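Local coordinates for protein group II chitinase (Ostrinia furnacalis, PDB 6JAV) that probably hydrolyses internal glycosidic links of chitin, here represented by a catalytic domain of a much larger family 18 chitinase, at residues Asp32-Thr37 / Ala367-Leu372. Sequence-based numbering, arbitrary orientation.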
ATOM      1  N   ASP A  32      -3.876 -16.266   4.245  1.00 13.40           N
ATOM      2  CA  ASP A  32      -3.197 -17.077   5.245  1.00 14.72           C
ATOM      3  C   ASP A  32      -3.235 -16.339   6.576  1.00 13.57           C
ATOM      4  O   ASP A  32      -2.527 -15.328   6.733  1.00 14.44           O
ATOM      5  CB  ASP A  32      -1.756 -17.319   4.825  1.00 13.93           C
ATOM      6  CG  ASP A  32      -1.028 -18.268   5.755  1.00 14.47           C
ATOM      7  OD1 ASP A  32      -1.405 -18.417   6.950  1.00 15.31           O
ATOM      8  OD2 ASP A  32      -0.042 -18.884   5.273  1.00 17.90           O
ATOM      9  N   PRO A  33      -4.023 -16.800   7.555  1.00 14.23           N
ATOM     10  CA  PRO A  33      -4.191 -16.045   8.809  1.00 16.99           C
ATOM     11  C   PRO A  33      -2.976 -16.063   9.719  1.00 15.59           C
ATOM     12  O   PRO A  33      -2.976 -15.344  10.724  1.00 21.53           O
ATOM     13  CB  PRO A  33      -5.394 -16.736   9.478  1.00 19.47           C
ATOM     14  CG  PRO A  33      -5.333 -18.148   8.984  1.00 21.59           C
ATOM     15  CD  PRO A  33      -4.808 -18.044   7.536  1.00 16.59           C
ATOM     16  N   SER A  34      -1.939 -16.840   9.417  1.00 12.51           N
ATOM     17  CA  SER A  34      -0.734 -16.742  10.226  1.00 14.25           C
ATOM     18  C   SER A  34       0.180 -15.609   9.794  1.00 13.41           C
ATOM     19  O   SER A  34       1.199 -15.372  10.459  1.00 15.32           O
ATOM     20  CB  SER A  34       0.046 -18.062  10.186  1.00 15.41           C
ATOM     21  OG  SER A  34       0.586 -18.273   8.912  1.00 19.57           O
ATOM     22  N   LEU A  35      -0.156 -14.887   8.720  1.00 11.77           N
ATOM     23  CA  LEU A  35       0.781 -13.928   8.139  1.00 11.62           C
ATOM     24  C   LEU A  35       0.379 -12.472   8.347  1.00 13.26           C
ATOM     25  O   LEU A  35       1.087 -11.590   7.869  1.00 13.55           O
ATOM     26  CB  LEU A  35       0.937 -14.204   6.642  1.00 11.06           C
ATOM     27  CG  LEU A  35       1.515 -15.589   6.320  1.00 13.69           C
ATOM     28  CD1 LEU A  35       1.643 -15.766   4.814  1.00 15.16           C
ATOM     29  CD2 LEU A  35       2.851 -15.751   6.994  1.00 19.03           C
ATOM     30  N   CYS A  36      -0.734 -12.184   9.014  1.00 11.58           N
ATOM     31  CA  CYS A  36      -1.195 -10.806   9.153  1.00 10.95           C
ATOM     32  C   CYS A  36      -1.738 -10.616  10.556  1.00 13.27           C
ATOM     33  O   CYS A  36      -2.336 -11.530  11.122  1.00 14.45           O
ATOM     34  CB  CYS A  36      -2.360 -10.534   8.195  1.00 12.63           C
ATOM     35  SG  CYS A  36      -2.023 -10.923   6.456  1.00 17.03           S
ATOM     36  N   THR A  37      -1.566  -9.413  11.111  1.00  9.43           N
ATOM     37  CA  THR A  37      -2.292  -9.038  12.325  1.00  9.39           C
ATOM     38  C   THR A  37      -3.552  -8.254  12.003  1.00  9.06           C
ATOM     39  O   THR A  37      -4.485  -8.234  12.804  1.00 11.02           O
ATOM     40  CB  THR A  37      -1.424  -8.185  13.267  1.00  9.89           C
ATOM     41  OG1 THR A  37      -1.046  -6.972  12.613  1.00 10.64           O
ATOM     42  CG2 THR A  37      -0.173  -8.979  13.663  1.00 12.98           C
ATOM     43  N   ALA A 367       9.001 -13.827   4.692  1.00 11.62           N
ATOM     44  CA  ALA A 367      10.258 -13.172   5.074  1.00 14.48           C
ATOM     45  C   ALA A 367       9.993 -12.029   6.052  1.00 13.24           C
ATOM     46  O   ALA A 367      10.734 -11.852   7.030  1.00 14.08           O
ATOM     47  CB  ALA A 367      10.994 -12.660   3.832  1.00 14.48           C
ATOM     48  N   ILE A 368       8.933 -11.254   5.814  1.00 12.11           N
ATOM     49  CA  ILE A 368       8.575 -10.180   6.739  1.00 13.16           C
ATOM     50  C   ILE A 368       8.241 -10.742   8.111  1.00 13.56           C
ATOM     51  O   ILE A 368       8.734 -10.250   9.137  1.00 13.27           O
ATOM     52  CB  ILE A 368       7.404  -9.347   6.181  1.00 11.09           C
ATOM     53  CG1 ILE A 368       7.782  -8.641   4.881  1.00 12.12           C
ATOM     54  CG2 ILE A 368       6.930  -8.323   7.249  1.00 11.76           C
ATOM     55  CD1 ILE A 368       6.600  -8.016   4.143  1.00 11.60           C
ATOM     56  N   LYS A 369       7.360 -11.753   8.161  1.00 11.76           N
ATOM     57  CA  LYS A 369       6.959 -12.338   9.435  1.00 12.14           C
ATOM     58  C   LYS A 369       8.168 -12.849  10.206  1.00 13.80           C
ATOM     59  O   LYS A 369       8.322 -12.570  11.407  1.00 15.19           O
ATOM     60  CB  LYS A 369       5.949 -13.468   9.187  1.00 13.05           C
ATOM     61  CG  LYS A 369       5.707 -14.304  10.423  1.00 13.40           C
ATOM     62  CD  LYS A 369       4.669 -15.364  10.114  1.00 17.80           C
ATOM     63  CE  LYS A 369       4.411 -16.260  11.320  1.00 23.57           C
ATOM     64  NZ  LYS A 369       3.447 -17.345  10.960  1.00 34.10           N
ATOM     65  N   THR A 370       9.032 -13.608   9.533  1.00 13.93           N
ATOM     66  CA  THR A 370      10.170 -14.201  10.223  1.00 14.17           C
ATOM     67  C   THR A 370      11.091 -13.123  10.778  1.00 15.30           C
ATOM     68  O   THR A 370      11.567 -13.229  11.919  1.00 16.46           O
ATOM     69  CB  THR A 370      10.922 -15.108   9.263  1.00 16.36           C
ATOM     70  OG1 THR A 370      10.069 -16.206   8.931  1.00 18.60           O
ATOM     71  CG2 THR A 370      12.209 -15.636   9.920  1.00 19.98           C
ATOM     72  N   GLU A 371      11.328 -12.061  10.005  1.00 12.79           N
ATOM     73  CA  GLU A 371      12.202 -11.008  10.502  1.00 13.74           C
ATOM     74  C   GLU A 371      11.551 -10.217  11.637  1.00 16.14           C
ATOM     75  O   GLU A 371      12.226  -9.853  12.608  1.00 17.52           O
ATOM     76  CB  GLU A 371      12.676 -10.128   9.350  1.00 15.16           C
ATOM     77  CG  GLU A 371      13.888  -9.237   9.711  1.00 20.28           C
ATOM     78  CD  GLU A 371      15.137 -10.029  10.145  1.00 26.88           C
ATOM     79  OE1 GLU A 371      15.530 -10.987   9.444  1.00 29.16           O
ATOM     80  OE2 GLU A 371      15.737  -9.681  11.183  1.00 34.30           O
ATOM     81  N   LEU A 372      10.239  -9.954  11.560  1.00 13.65           N
ATOM     82  CA  LEU A 372       9.574  -9.256  12.660  1.00 13.30           C
ATOM     83  C   LEU A 372       9.645 -10.052  13.951  1.00 16.56           C
ATOM     84  O   LEU A 372       9.724  -9.458  15.040  1.00 20.59           O
ATOM     85  CB  LEU A 372       8.101  -9.011  12.323  1.00 14.01           C
ATOM     86  CG  LEU A 372       7.832  -7.859  11.355  1.00 13.81           C
ATOM     87  CD1 LEU A 372       6.335  -7.832  11.054  1.00 14.92           C
ATOM     88  CD2 LEU A 372       8.267  -6.513  11.975  1.00 11.86           C
TER
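A single lysine side chain, K369, reaches from the last helix of the catalytic domain, 363-373, to a backbone carbonyl of the turn that precedes strand 38-46, tying the C-terminal helix of this family 18 TIM barrel to a loop between its first two parallel strands, 8-14 and 38-46. The contact illustrates how a long aliphatic chain with a charged end can serve two kinds of partner at once. K369 leaves the helix with CG anti to its own N (chi1 168°) and stays extended through every later torsion, which carries NZ across to S34. There NZ donates to S34 O at 3.0 Å, arriving well above the carbonyl plane, 45° out of it, rather than toward either lone pair. The CD methylene does the apolar work, lying 3.6 Å from L35 CD2, and the two side chains cross at about a right angle. L35, which is buried, also packs on L365 and N366 of the same helix and on H362 just before it.

The receiving loop has its own internal order. D32 to L35 form a type I turn, closed by L35 N to D32 O, and D32 makes an Asx turn within it: OD1 accepts from S34 N at 3.0 Å and from S34 OG at 2.8 Å, both from the same face of the carboxylate. Just beyond, C36 is joined to C11 by a disulfide, while on the helix I368 and L372 pack against L9 of strand 8-14. The charged end of K369 is thus held by a neutral backbone carbonyl and not by a carboxylate: with D32 OD1 and K369 NZ 6.4 Å apart, any pull between their charges would be only longer-range, and the direct polar grip between loop and helix rests on one bond.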